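Local coordinates for protein aminoacyl-histidine dipeptidase (Vibrio alginolyticus, PDB 3MRU) that probably catalyses the metal-dependent hydrolysis of dipeptides, preferentially hydrophobic ones including prolyl amino acids, as a zinc enzyme of the M20C peptidase family, at residues V59-P64 against A129-K134; D167-T172 against M448-F453; T211-K216 against V303-E308; V251-G256 against A266-A271; L367-I372 against G398-W403. One frame throughout, in Å; residues are numbered along the deposited sequence.

Contact 1. Residues V59-P64 against A129-K134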
# COMPACT_ATOMS: atom_id res chain seq x y z
N VAL A 59 -17.50 8.88 -12.35
CA VAL A 59 -18.36 10.05 -12.49
C VAL A 59 -17.49 11.29 -12.59
O VAL A 59 -16.50 11.43 -11.86
CB VAL A 59 -19.36 10.18 -11.31
CG1 VAL A 59 -20.39 11.25 -11.60
CG2 VAL A 59 -20.06 8.85 -11.01
N PHE A 60 -17.85 12.16 -13.53
CA PHE A 60 -17.12 13.41 -13.78
C PHE A 60 -18.14 14.54 -13.79
O PHE A 60 -19.16 14.44 -14.48
CB PHE A 60 -16.42 13.37 -15.14
CG PHE A 60 -15.52 12.19 -15.34
CD1 PHE A 60 -16.03 10.89 -15.34
CD2 PHE A 60 -14.18 12.38 -15.56
CE1 PHE A 60 -15.20 9.82 -15.52
CE2 PHE A 60 -13.34 11.30 -15.75
CZ PHE A 60 -13.86 10.02 -15.73
N ILE A 61 -17.89 15.60 -13.05
CA ILE A 61 -18.88 16.64 -12.92
C ILE A 61 -18.21 18.00 -13.05
O ILE A 61 -17.28 18.31 -12.31
CB ILE A 61 -19.61 16.52 -11.57
CG1 ILE A 61 -20.49 15.28 -11.55
CG2 ILE A 61 -20.46 17.75 -11.28
CD1 ILE A 61 -20.94 14.82 -10.17
N LYS A 62 -18.70 18.78 -14.01
CA LYS A 62 -18.03 20.03 -14.34
C LYS A 62 -18.74 21.27 -13.81
O LYS A 62 -19.91 21.52 -14.10
CB LYS A 62 -17.78 20.12 -15.86
CG LYS A 62 -16.50 20.88 -16.21
CD LYS A 62 -16.33 21.14 -17.71
CE LYS A 62 -15.30 22.28 -17.93
NZ LYS A 62 -15.04 22.64 -19.37
N LYS A 63 -18.01 22.04 -13.01
CA LYS A 63 -18.51 23.31 -12.56
C LYS A 63 -17.57 24.43 -12.98
O LYS A 63 -16.38 24.38 -12.65
CB LYS A 63 -18.69 23.32 -11.05
CG LYS A 63 -19.11 24.68 -10.49
CD LYS A 63 -19.47 24.53 -9.04
CE LYS A 63 -19.89 25.82 -8.44
NZ LYS A 63 -19.81 25.66 -6.97
N PRO A 64 -18.11 25.43 -13.70
CA PRO A 64 -17.33 26.58 -14.15
C PRO A 64 -16.95 27.48 -12.98
O PRO A 64 -17.62 27.47 -11.95
CB PRO A 64 -18.29 27.31 -15.08
CG PRO A 64 -19.64 26.96 -14.56
CD PRO A 64 -19.52 25.53 -14.13
N ALA A 129 -20.06 18.92 -1.44
CA ALA A 129 -20.26 20.20 -0.79
C ALA A 129 -19.73 21.35 -1.67
O ALA A 129 -20.45 22.29 -1.92
CB ALA A 129 -19.63 20.22 0.58
N VAL A 130 -18.49 21.26 -2.14
CA VAL A 130 -17.91 22.28 -3.03
C VAL A 130 -18.77 22.51 -4.29
O VAL A 130 -19.01 23.65 -4.67
CB VAL A 130 -16.42 21.96 -3.45
CG1 VAL A 130 -15.95 22.87 -4.58
CG2 VAL A 130 -15.47 22.06 -2.25
N LEU A 131 -19.23 21.44 -4.92
CA LEU A 131 -20.08 21.60 -6.08
C LEU A 131 -21.32 22.44 -5.75
O LEU A 131 -21.63 23.39 -6.47
CB LEU A 131 -20.48 20.24 -6.64
CG LEU A 131 -19.45 19.53 -7.51
CD1 LEU A 131 -19.90 18.08 -7.78
CD2 LEU A 131 -19.20 20.30 -8.82
N ALA A 132 -22.02 22.10 -4.65
CA ALA A 132 -23.21 22.82 -4.21
C ALA A 132 -22.92 24.21 -3.66
O ALA A 132 -23.73 25.12 -3.82
CB ALA A 132 -23.97 22.01 -3.20
N SER A 133 -21.77 24.40 -3.02
CA SER A 133 -21.40 25.68 -2.41
C SER A 133 -21.57 26.90 -3.32
O SER A 133 -21.17 26.87 -4.48
CB SER A 133 -19.95 25.65 -1.92
OG SER A 133 -19.64 26.86 -1.28
N LYS A 134 -22.16 27.97 -2.78
CA LYS A 134 -22.36 29.21 -3.56
C LYS A 134 -21.31 30.31 -3.31
O LYS A 134 -21.22 31.28 -4.06
CB LYS A 134 -23.81 29.70 -3.47
CG LYS A 134 -24.73 28.98 -4.44
CD LYS A 134 -26.21 29.13 -4.03
CE LYS A 134 -27.10 28.23 -4.87
NZ LYS A 134 -27.03 28.60 -6.32
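Lys63 ends its strand by reaching across to the last turn of helix 124-132, where its ammonium group is gripped by backbone carbonyls. NZ lies 3.0 Å from Leu131 O, approaching from above that carbonyl plane, and 3.1 Å from Ser133 O, this time within the plane. A third bond, from NZ to Val130 O, is weak. The side chain gets there as an almost straight rod: CG is anti to the backbone N (chi1 175°), and the chain stays extended from there to its tip, with CD and CE running past Leu131 O. Nearer the strand the contact is apolar. Leu131 lays its two methyls against the strand, CD1 at 3.6 Å from Ile61 CG2 and CD2 at 3.8 Å from Lys63 CB, so that one leucine serves both the apolar patch and the root of the lysine.

Further out, backbone bonds to strand 141-146 fix Ile61 and Lys63 in the sheet, through Val143 and Ile141. Val143 also touches Leu131, and Ile40 and Ala44 of helix 36-46 rest on Ile61. On the helix side, Val130 packs on Met479 and Leu483 of helix 469-485. Carbonyls at a helix C-terminus have lost their in-helix partners and carry the negative end of the helix dipole; a lysine set among them would probably be stabilised in its protonated form.

Contact 2. Residues D167-T172 against M448-F453; sequences DILLNT and MDMVSF
Leu169 CG is anti to its backbone N (chi1 -167°) and Met450 CG stands between its backbone N and carbonyl carbon (chi1 47°); the two chains lie side by side, pointing the same way. Their CB atoms approach to 3.5 Å, and a bend at chi3 of Met450 brings its CE back to 3.8 Å from Leu169 CB. Met448, bent twice along its chain, slants across Leu169 from the residue just before strand 449-452 and sets its CE 3.8 Å from Leu169 CD2, so that both methionines touch Leu169, at different atoms.

The backbones run parallel, and the ladder is firm toward its C-terminal end. Val451 N gives its hydrogen to Leu169 O at 3.3 Å, Asn171 N to Val451 O at 2.9 Å, and Phe453 N to Asn171 O at 3.1 Å; the last two approach nearly along the C=O axis. Earlier in the strands the bonds from Asp449 N to Asp167 O and from Leu169 N to Asp449 O are weak. The Phe453 ring presents its edge to Leu170 CB, with CE1 at 4.3 Å.

Strand 168-171 delivers the chain to the zinc ligand Asp173, and Asn171, whose OD1 has a weak bond from Gln78, lies close beside it. Strand 75-80, which ends at the zinc ligand His80, flanks 168-171 on its other edge, while 449-452 is the outermost strand of this sheet within the chain. Helix 410-420 covers Ile168 and Val451, and helix 469-485 covers Leu170 and Phe453.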
# COMPACT_ATOMS: atom_id res chain seq x y z
N ASP A 167 -3.90 20.70 -14.70
CA ASP A 167 -2.75 19.90 -14.30
C ASP A 167 -2.70 19.54 -12.82
O ASP A 167 -1.73 18.95 -12.35
CB ASP A 167 -1.46 20.50 -14.87
CG ASP A 167 -1.60 20.90 -16.33
OD1 ASP A 167 -0.56 21.11 -16.99
OD2 ASP A 167 -2.75 21.00 -16.81
N ILE A 168 -3.76 19.87 -12.09
CA ILE A 168 -3.81 19.59 -10.66
C ILE A 168 -4.91 18.61 -10.26
O ILE A 168 -5.96 18.54 -10.90
CB ILE A 168 -3.97 20.88 -9.83
CG1 ILE A 168 -2.75 21.79 -10.01
CG2 ILE A 168 -4.19 20.56 -8.37
CD1 ILE A 168 -2.99 23.22 -9.57
N LEU A 169 -4.65 17.85 -9.19
CA LEU A 169 -5.61 16.89 -8.66
C LEU A 169 -5.60 16.96 -7.16
O LEU A 169 -4.55 17.11 -6.56
CB LEU A 169 -5.24 15.49 -9.11
CG LEU A 169 -6.11 14.22 -9.02
CD1 LEU A 169 -6.68 13.95 -7.63
CD2 LEU A 169 -7.18 14.22 -10.08
N LEU A 170 -6.77 16.87 -6.55
CA LEU A 170 -6.85 16.83 -5.10
C LEU A 170 -7.55 15.59 -4.60
O LEU A 170 -8.79 15.49 -4.63
CB LEU A 170 -7.49 18.10 -4.56
CG LEU A 170 -6.79 19.38 -5.06
CD1 LEU A 170 -7.72 20.59 -5.03
CD2 LEU A 170 -5.45 19.68 -4.35
N ASN A 171 -6.76 14.61 -4.18
CA ASN A 171 -7.31 13.42 -3.62
C ASN A 171 -7.53 13.59 -2.14
O ASN A 171 -6.67 14.09 -1.41
CB ASN A 171 -6.42 12.23 -3.90
CG ASN A 171 -6.88 11.01 -3.16
OD1 ASN A 171 -7.63 10.20 -3.70
ND2 ASN A 171 -6.48 10.88 -1.90
N THR A 172 -8.71 13.16 -1.70
CA THR A 172 -9.16 13.36 -0.33
C THR A 172 -9.14 12.03 0.40
O THR A 172 -9.96 11.80 1.29
CB THR A 172 -10.59 13.80 -0.35
OG1 THR A 172 -11.41 12.66 -0.63
CG2 THR A 172 -10.83 14.81 -1.45
N MET A 448 -0.09 15.93 -14.94
CA MET A 448 -0.72 16.32 -13.68
C MET A 448 0.08 15.96 -12.45
O MET A 448 0.42 14.80 -12.24
CB MET A 448 -2.09 15.68 -13.54
CG MET A 448 -3.17 16.38 -14.28
SD MET A 448 -4.60 16.45 -13.21
CE MET A 448 -5.15 14.74 -13.24
N ASP A 449 0.36 16.97 -11.64
CA ASP A 449 0.87 16.74 -10.29
C ASP A 449 -0.35 16.73 -9.39
O ASP A 449 -1.46 17.02 -9.86
CB ASP A 449 1.78 17.88 -9.85
CG ASP A 449 1.04 19.22 -9.82
OD1 ASP A 449 0.10 19.40 -10.65
OD2 ASP A 449 1.41 20.09 -8.97
N MET A 450 -0.15 16.44 -8.11
CA MET A 450 -1.27 16.25 -7.21
C MET A 450 -0.90 16.12 -5.75
O MET A 450 0.27 16.14 -5.37
CB MET A 450 -2.08 15.04 -7.65
CG MET A 450 -1.29 13.79 -7.96
SD MET A 450 -2.26 12.61 -8.91
CE MET A 450 -2.36 13.47 -10.49
N VAL A 451 -1.95 16.01 -4.93
CA VAL A 451 -1.83 15.96 -3.49
C VAL A 451 -2.92 15.07 -2.97
O VAL A 451 -3.96 14.91 -3.59
CB VAL A 451 -2.00 17.35 -2.81
CG1 VAL A 451 -1.34 17.33 -1.44
CG2 VAL A 451 -1.37 18.43 -3.61
N SER A 452 -2.67 14.50 -1.80
CA SER A 452 -3.62 13.68 -1.11
C SER A 452 -3.56 14.01 0.37
O SER A 452 -2.54 13.81 1.02
CB SER A 452 -3.30 12.21 -1.37
OG SER A 452 -3.57 11.40 -0.23
N PHE A 453 -4.68 14.50 0.90
CA PHE A 453 -4.85 14.78 2.32
C PHE A 453 -6.34 14.66 2.66
O PHE A 453 -7.20 14.83 1.78
CB PHE A 453 -4.66 16.26 2.57
CG PHE A 453 -5.62 17.11 1.80
CD1 PHE A 453 -5.60 17.11 0.40
CD2 PHE A 453 -6.58 17.86 2.45
CE1 PHE A 453 -6.51 17.87 -0.33
CE2 PHE A 453 -7.49 18.62 1.73
CZ PHE A 453 -7.46 18.63 0.34

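Contact 3. Residues T211-K216 against V303-E308; sequences TLKGLK and VTFNEE
Thr211 and Phe305, with more surface buried here than any other residues, face each other as an antiparallel hydrogen-bonded pair. Thr211 N reaches Phe305 O at 2.8 Å and Phe305 N returns to Thr211 O at 2.9 Å, the second donor tilted out of the carbonyl plane. Their side chains leave from the same face of the sheet, where Thr211 CG2 packs on Phe305 CB. The ring itself swings on toward Lys213: CG of Phe305 is anti to its carbonyl carbon (chi1 -64°), and CE1 ends 3.9 Å from Lys213 CE.

Val303 closes the ladder in the same fashion. Its O receives Lys213 N at 2.9 Å and its N gives to Lys213 O at 2.9 Å, both bonds close to linear, while its CG2 meets Lys213 CG at 3.8 Å. The non-hydrogen-bonded pair between them, Leu212 and Thr304, points to the other face, which helices 231-242 and 277-295 cover.

Strands 205-213 and 303-308 are the first and last of a beta-alpha-beta-beta-alpha-beta run. Their pairing, with both helices on one face, is that of a ferredoxin-like fold, as in the dimerisation domain of M20 peptidases.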
# COMPACT_ATOMS: atom_id res chain seq x y z
N THR A 211 16.59 -23.52 12.18
CA THR A 211 15.50 -22.57 12.06
C THR A 211 15.84 -21.20 12.65
O THR A 211 16.59 -21.08 13.60
CB THR A 211 14.20 -23.17 12.64
OG1 THR A 211 13.39 -22.14 13.21
CG2 THR A 211 14.50 -24.25 13.69
N LEU A 212 15.30 -20.15 12.06
CA LEU A 212 15.61 -18.81 12.53
C LEU A 212 14.32 -17.99 12.61
O LEU A 212 13.60 -17.87 11.62
CB LEU A 212 16.66 -18.16 11.61
CG LEU A 212 16.83 -16.62 11.57
CD1 LEU A 212 17.52 -16.09 12.81
CD2 LEU A 212 17.59 -16.18 10.35
N LYS A 213 14.04 -17.45 13.79
CA LYS A 213 12.84 -16.63 13.98
C LYS A 213 12.99 -15.58 15.08
O LYS A 213 14.08 -15.38 15.63
CB LYS A 213 11.60 -17.50 14.29
CG LYS A 213 11.65 -18.30 15.60
CD LYS A 213 10.34 -19.05 15.81
CE LYS A 213 10.10 -19.44 17.27
NZ LYS A 213 9.18 -20.62 17.36
N GLY A 214 11.87 -14.91 15.37
CA GLY A 214 11.84 -13.84 16.35
C GLY A 214 12.24 -12.53 15.72
O GLY A 214 12.32 -11.51 16.40
N LEU A 215 12.50 -12.54 14.41
CA LEU A 215 12.71 -11.30 13.69
C LEU A 215 11.46 -10.42 13.75
O LEU A 215 10.34 -10.92 13.65
CB LEU A 215 13.11 -11.58 12.24
CG LEU A 215 14.56 -11.97 11.92
CD1 LEU A 215 15.58 -11.01 12.55
CD2 LEU A 215 14.86 -13.42 12.29
N LYS A 216 11.67 -9.12 13.95
CA LYS A 216 10.58 -8.17 14.12
C LYS A 216 9.64 -8.09 12.91
O LYS A 216 8.51 -7.57 13.02
CB LYS A 216 11.12 -6.76 14.43
CG LYS A 216 11.07 -6.36 15.92
CD LYS A 216 11.94 -5.12 16.19
CE LYS A 216 11.83 -4.65 17.65
NZ LYS A 216 12.30 -5.69 18.62
N VAL A 303 16.23 -15.41 17.64
CA VAL A 303 16.42 -16.74 18.15
C VAL A 303 16.55 -17.72 17.00
O VAL A 303 15.86 -17.59 16.00
CB VAL A 303 15.27 -17.16 19.07
CG1 VAL A 303 15.28 -16.31 20.35
CG2 VAL A 303 13.92 -17.05 18.35
N THR A 304 17.45 -18.67 17.16
CA THR A 304 17.58 -19.78 16.23
C THR A 304 17.31 -21.06 17.00
O THR A 304 17.29 -21.04 18.22
CB THR A 304 18.97 -19.83 15.52
OG1 THR A 304 19.96 -20.49 16.33
CG2 THR A 304 19.45 -18.44 15.16
N PHE A 305 17.12 -22.15 16.26
CA PHE A 305 16.88 -23.47 16.83
C PHE A 305 17.44 -24.55 15.90
O PHE A 305 17.38 -24.40 14.68
CB PHE A 305 15.38 -23.75 16.95
CG PHE A 305 14.68 -22.84 17.91
CD1 PHE A 305 14.29 -21.56 17.52
CD2 PHE A 305 14.39 -23.25 19.20
CE1 PHE A 305 13.64 -20.72 18.41
CE2 PHE A 305 13.74 -22.42 20.09
CZ PHE A 305 13.37 -21.15 19.69
N ASN A 306 17.97 -25.62 16.47
CA ASN A 306 18.56 -26.69 15.68
C ASN A 306 18.22 -28.10 16.17
O ASN A 306 19.05 -28.77 16.78
CB ASN A 306 20.07 -26.48 15.68
CG ASN A 306 20.82 -27.61 14.99
OD1 ASN A 306 20.21 -28.55 14.48
ND2 ASN A 306 22.14 -27.53 14.98
N GLU A 307 16.99 -28.53 15.89
CA GLU A 307 16.52 -29.85 16.29
C GLU A 307 16.71 -30.78 15.10
O GLU A 307 17.02 -30.32 14.00
CB GLU A 307 15.05 -29.79 16.67
CG GLU A 307 14.62 -28.52 17.38
CD GLU A 307 13.09 -28.36 17.43
OE1 GLU A 307 12.39 -29.31 17.85
OE2 GLU A 307 12.60 -27.26 17.04
N GLU A 308 16.53 -32.08 15.29
CA GLU A 308 16.58 -33.00 14.15
C GLU A 308 15.37 -33.92 14.06
O GLU A 308 14.96 -34.50 15.07
CB GLU A 308 17.86 -33.83 14.19
CG GLU A 308 17.97 -34.86 15.32
CD GLU A 308 18.06 -36.30 14.79
OE1 GLU A 308 17.92 -36.50 13.55
OE2 GLU A 308 18.28 -37.23 15.63

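Contact 4. Residues V251-G256 against A266-A271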
# COMPACT_ATOMS: atom_id res chain seq x y z
N VAL A 251 17.12 -30.62 2.03
CA VAL A 251 15.80 -31.19 1.78
C VAL A 251 14.64 -30.19 1.68
O VAL A 251 13.83 -30.25 0.76
CB VAL A 251 15.48 -32.40 2.78
CG1 VAL A 251 16.31 -32.35 4.06
CG2 VAL A 251 13.99 -32.50 3.11
N GLU A 252 14.62 -29.24 2.60
CA GLU A 252 13.49 -28.36 2.80
C GLU A 252 13.94 -26.90 3.05
O GLU A 252 14.94 -26.67 3.74
CB GLU A 252 12.64 -28.89 3.97
CG GLU A 252 11.41 -28.07 4.34
CD GLU A 252 10.24 -28.34 3.43
OE1 GLU A 252 9.09 -28.30 3.93
OE2 GLU A 252 10.47 -28.59 2.22
N PHE A 253 13.21 -25.94 2.49
CA PHE A 253 13.45 -24.51 2.68
C PHE A 253 12.08 -23.80 2.66
O PHE A 253 11.43 -23.67 1.62
CB PHE A 253 14.37 -23.97 1.55
CG PHE A 253 15.15 -22.70 1.91
CD1 PHE A 253 16.46 -22.54 1.46
CD2 PHE A 253 14.58 -21.67 2.66
CE1 PHE A 253 17.18 -21.39 1.76
CE2 PHE A 253 15.30 -20.53 2.97
CZ PHE A 253 16.60 -20.39 2.52
N ARG A 254 11.64 -23.33 3.82
CA ARG A 254 10.37 -22.67 3.93
C ARG A 254 10.59 -21.39 4.71
O ARG A 254 11.14 -21.42 5.82
CB ARG A 254 9.38 -23.58 4.67
CG ARG A 254 7.94 -23.05 4.84
CD ARG A 254 7.13 -23.17 3.55
NE ARG A 254 7.76 -24.10 2.59
CZ ARG A 254 7.57 -25.42 2.56
NH1 ARG A 254 8.22 -26.15 1.66
NH2 ARG A 254 6.74 -26.02 3.42
N GLY A 255 10.15 -20.26 4.17
CA GLY A 255 10.32 -19.01 4.89
C GLY A 255 9.26 -18.01 4.57
O GLY A 255 8.68 -18.04 3.49
N GLY A 256 9.01 -17.13 5.52
CA GLY A 256 8.08 -16.02 5.35
C GLY A 256 6.65 -16.44 5.10
O GLY A 256 6.37 -17.62 4.94
N ALA A 266 11.97 -18.33 9.17
CA ALA A 266 12.31 -19.13 8.01
C ALA A 266 13.07 -20.30 8.50
O ALA A 266 13.67 -20.25 9.57
CB ALA A 266 13.15 -18.34 7.06
N PHE A 267 13.09 -21.37 7.73
CA PHE A 267 13.85 -22.53 8.15
C PHE A 267 14.26 -23.43 7.00
O PHE A 267 13.62 -23.45 5.95
CB PHE A 267 13.06 -23.33 9.18
CG PHE A 267 11.95 -24.17 8.61
CD1 PHE A 267 12.23 -25.36 7.93
CD2 PHE A 267 10.62 -23.79 8.79
CE1 PHE A 267 11.21 -26.15 7.42
CE2 PHE A 267 9.59 -24.59 8.29
CZ PHE A 267 9.89 -25.77 7.60
N VAL A 268 15.32 -24.17 7.23
CA VAL A 268 15.78 -25.14 6.30
C VAL A 268 15.91 -26.41 7.12
O VAL A 268 16.31 -26.36 8.28
CB VAL A 268 17.14 -24.73 5.68
CG1 VAL A 268 18.27 -24.96 6.67
CG2 VAL A 268 17.45 -25.53 4.46
N THR A 269 15.51 -27.54 6.54
CA THR A 269 15.93 -28.83 7.09
C THR A 269 16.96 -29.39 6.13
O THR A 269 16.82 -29.26 4.91
CB THR A 269 14.76 -29.83 7.36
OG1 THR A 269 14.45 -30.55 6.17
CG2 THR A 269 13.50 -29.14 7.89
N VAL A 270 18.01 -29.96 6.67
CA VAL A 270 19.09 -30.47 5.86
C VAL A 270 19.54 -31.84 6.36
O VAL A 270 19.32 -32.20 7.54
CB VAL A 270 20.35 -29.51 5.83
CG1 VAL A 270 19.98 -28.07 5.40
CG2 VAL A 270 21.12 -29.50 7.17
N ALA A 271 20.17 -32.58 5.45
CA ALA A 271 20.87 -33.81 5.77
C ALA A 271 22.37 -33.55 5.80
O ALA A 271 22.89 -32.79 4.97
CB ALA A 271 20.54 -34.86 4.73
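A classic beta bulge opens this antiparallel pairing: Val251 and Glu252 both face Thr269. The backbone N of each points to the one carbonyl, Val251 N at 3.2 Å from Thr269 O and Glu252 N also at 3.2 Å, and both arrive from the same face of its plane. After the bulge, Arg254 and Phe267 form a hydrogen-bonded pair, with Arg254 N at 2.9 Å from Phe267 O and Phe267 N at 2.7 Å from Arg254 O.

On the face that carries Glu252, Arg254, Phe267 and Thr269, the ring of Phe267 has two charged residues as neighbours, both on one side of its plane. Its CG is placed between the backbone N and the carbonyl carbon (chi1 77°), and the ring then leans toward the opposite strand. Arg254 CB sits over one face, offset toward the rim, 3.7 Å from Phe267 CZ: a CH-pi contact made by the arginine's aliphatic root. Glu252 CG approaches CE1 of the same ring at 3.6 Å.

These are the second and third strands of a ferredoxin-like fold, and strand 266-273 sits between 249-255 and 205-213. On that same side of the Phe267 ring, Arg254 NH1 and Glu252 OE1, from residues two apart on one strand, form a salt bridge at 3.2 Å, with the guanidinium plane turned 54° from the ring.

On the other face, helix 231-242 covers Phe253, Ala266 and Val268, and the Phe324 and Phe253 rings meet with their planes nearly perpendicular. Gly255, lacking a side chain, lets its CA approach Ala266 CB to 3.6 Å.

Contact 5. Residues L367-I372 against G398-W403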
# COMPACT_ATOMS: atom_id res chain seq x y z
N LEU A 367 8.64 -9.03 -4.11
CA LEU A 367 7.82 -7.91 -4.51
C LEU A 367 8.64 -6.63 -4.61
O LEU A 367 9.14 -6.11 -3.61
CB LEU A 367 6.64 -7.74 -3.53
CG LEU A 367 5.78 -6.48 -3.63
CD1 LEU A 367 5.05 -6.42 -4.95
CD2 LEU A 367 4.78 -6.47 -2.51
N ILE A 368 8.79 -6.13 -5.83
CA ILE A 368 9.58 -4.94 -6.05
C ILE A 368 8.68 -3.74 -5.91
O ILE A 368 7.56 -3.72 -6.47
CB ILE A 368 10.23 -4.94 -7.45
CG1 ILE A 368 11.03 -6.23 -7.65
CG2 ILE A 368 11.10 -3.73 -7.63
CD1 ILE A 368 11.41 -6.53 -9.10
N ARG A 369 9.16 -2.74 -5.17
CA ARG A 369 8.48 -1.47 -5.04
C ARG A 369 9.37 -0.37 -5.58
O ARG A 369 10.60 -0.50 -5.53
CB ARG A 369 8.22 -1.18 -3.60
CG ARG A 369 7.25 -2.06 -2.98
CD ARG A 369 7.22 -1.73 -1.53
NE ARG A 369 6.34 -2.61 -0.78
CZ ARG A 369 5.03 -2.69 -0.96
NH1 ARG A 369 4.45 -1.95 -1.91
NH2 ARG A 369 4.31 -3.52 -0.23
N SER A 370 8.74 0.70 -6.07
CA SER A 370 9.47 1.85 -6.56
C SER A 370 8.55 3.05 -6.81
O SER A 370 7.38 2.88 -7.16
CB SER A 370 10.31 1.48 -7.78
OG SER A 370 11.00 2.63 -8.22
N LEU A 371 9.12 4.25 -6.68
CA LEU A 371 8.42 5.49 -6.99
C LEU A 371 8.66 5.74 -8.47
O LEU A 371 7.71 5.99 -9.22
CB LEU A 371 8.96 6.67 -6.19
CG LEU A 371 9.33 6.49 -4.72
CD1 LEU A 371 9.97 7.76 -4.21
CD2 LEU A 371 8.12 6.16 -3.88
N ILE A 372 9.91 5.67 -8.90
CA ILE A 372 10.16 5.74 -10.35
C ILE A 372 9.90 4.36 -10.97
O ILE A 372 10.53 3.36 -10.62
CB ILE A 372 11.57 6.31 -10.73
CG1 ILE A 372 11.80 7.69 -10.08
CG2 ILE A 372 11.70 6.40 -12.28
CD1 ILE A 372 10.89 8.84 -10.54
N GLY A 398 0.86 -8.52 -11.41
CA GLY A 398 0.38 -7.62 -10.36
C GLY A 398 1.07 -6.28 -10.39
O GLY A 398 1.33 -5.69 -9.34
N ALA A 399 1.39 -5.81 -11.60
CA ALA A 399 2.14 -4.58 -11.79
C ALA A 399 1.22 -3.37 -11.69
O ALA A 399 0.18 -3.34 -12.35
CB ALA A 399 2.82 -4.59 -13.14
N TYR A 400 1.60 -2.39 -10.88
CA TYR A 400 0.85 -1.13 -10.75
C TYR A 400 1.76 0.10 -10.65
O TYR A 400 2.79 0.07 -9.97
CB TYR A 400 -0.11 -1.19 -9.56
CG TYR A 400 0.54 -1.56 -8.24
CD1 TYR A 400 0.93 -0.57 -7.33
CD2 TYR A 400 0.76 -2.90 -7.89
CE1 TYR A 400 1.53 -0.89 -6.12
CE2 TYR A 400 1.35 -3.23 -6.68
CZ TYR A 400 1.73 -2.22 -5.80
OH TYR A 400 2.31 -2.54 -4.60
N PRO A 401 1.37 1.19 -11.31
CA PRO A 401 2.21 2.38 -11.42
C PRO A 401 2.48 3.09 -10.10
O PRO A 401 1.68 3.04 -9.18
CB PRO A 401 1.41 3.29 -12.34
CG PRO A 401 0.01 2.80 -12.24
CD PRO A 401 0.09 1.34 -12.02
N GLY A 402 3.63 3.75 -10.03
CA GLY A 402 4.01 4.56 -8.88
C GLY A 402 3.79 6.02 -9.20
O GLY A 402 3.44 6.36 -10.34
N TRP A 403 4.01 6.87 -8.21
CA TRP A 403 3.79 8.30 -8.31
C TRP A 403 5.07 9.06 -7.90
O TRP A 403 5.37 9.18 -6.70
CB TRP A 403 2.59 8.66 -7.43
CG TRP A 403 2.29 10.13 -7.20
CD1 TRP A 403 2.60 11.20 -8.02
CD2 TRP A 403 1.56 10.69 -6.10
NE1 TRP A 403 2.15 12.37 -7.47
CE2 TRP A 403 1.50 12.09 -6.29
CE3 TRP A 403 0.96 10.13 -4.95
CZ2 TRP A 403 0.86 12.94 -5.39
CZ3 TRP A 403 0.34 10.97 -4.05
CH2 TRP A 403 0.28 12.37 -4.28
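Ser370, whose O faces Gly402 CA, has a hydroxyl held by several groups: OG bonds to Ile372 O at 2.6 Å, from above that carbonyl plane, and also to Glu347 O and Thr348 OG1 of the adjoining strand 346-358. A single hydroxyl hydrogen cannot serve both carbonyls in full at once, so the bonds are presumably shared. These bonds lie where strand 361-370 turns into helix 373-389, with Ile372 at the N-cap position.

Across the contact, Gly402 brings bare backbone to the turn. Its CA lies 4.1 Å from Ser370 O and its C 3.9 Å from Leu371 O, an approach that the lack of a side chain permits.

Earlier in the strands, Tyr400 OH comes to 3.5 Å from Arg369 NH1, oblique to the guanidinium, with the planes of the two groups 67° apart. Leu367 CD2 lies over one guanidinium face, and Arg369 NE bonds to Ser220 OG. The chemistry is therefore indirect: no clear polar bond joins the two segments themselves; Asp373, next in the chain after Ile372, supplies one through OD1 to Gly402 N, and carbonyl oxygens of the turn rest against glycine backbone.

Along the chain contact 1 comes first, and contacts 3, 4 and 5 all fall between the two strands of contact 2, which thus returns the chain to the catalytic part; contact 4 falls between the strands of contact 3, and contact 5 follows. Contacts 1 and 2, centres about 16 Å apart, share the six-stranded sheet near the zinc site. Contacts 3 and 4, centres about 11 Å apart, adjoin in the ferredoxin-like part, where Leu212 O and Ala266 N form a probable hydrogen bond; the centres of contacts 2 and 3 are about 46 Å apart. Contact 5 shares the large sheet of 3 and 4, yet Trp403 CZ2 touches Met450 O of contact 2 at 3.3 Å, linking the two parts.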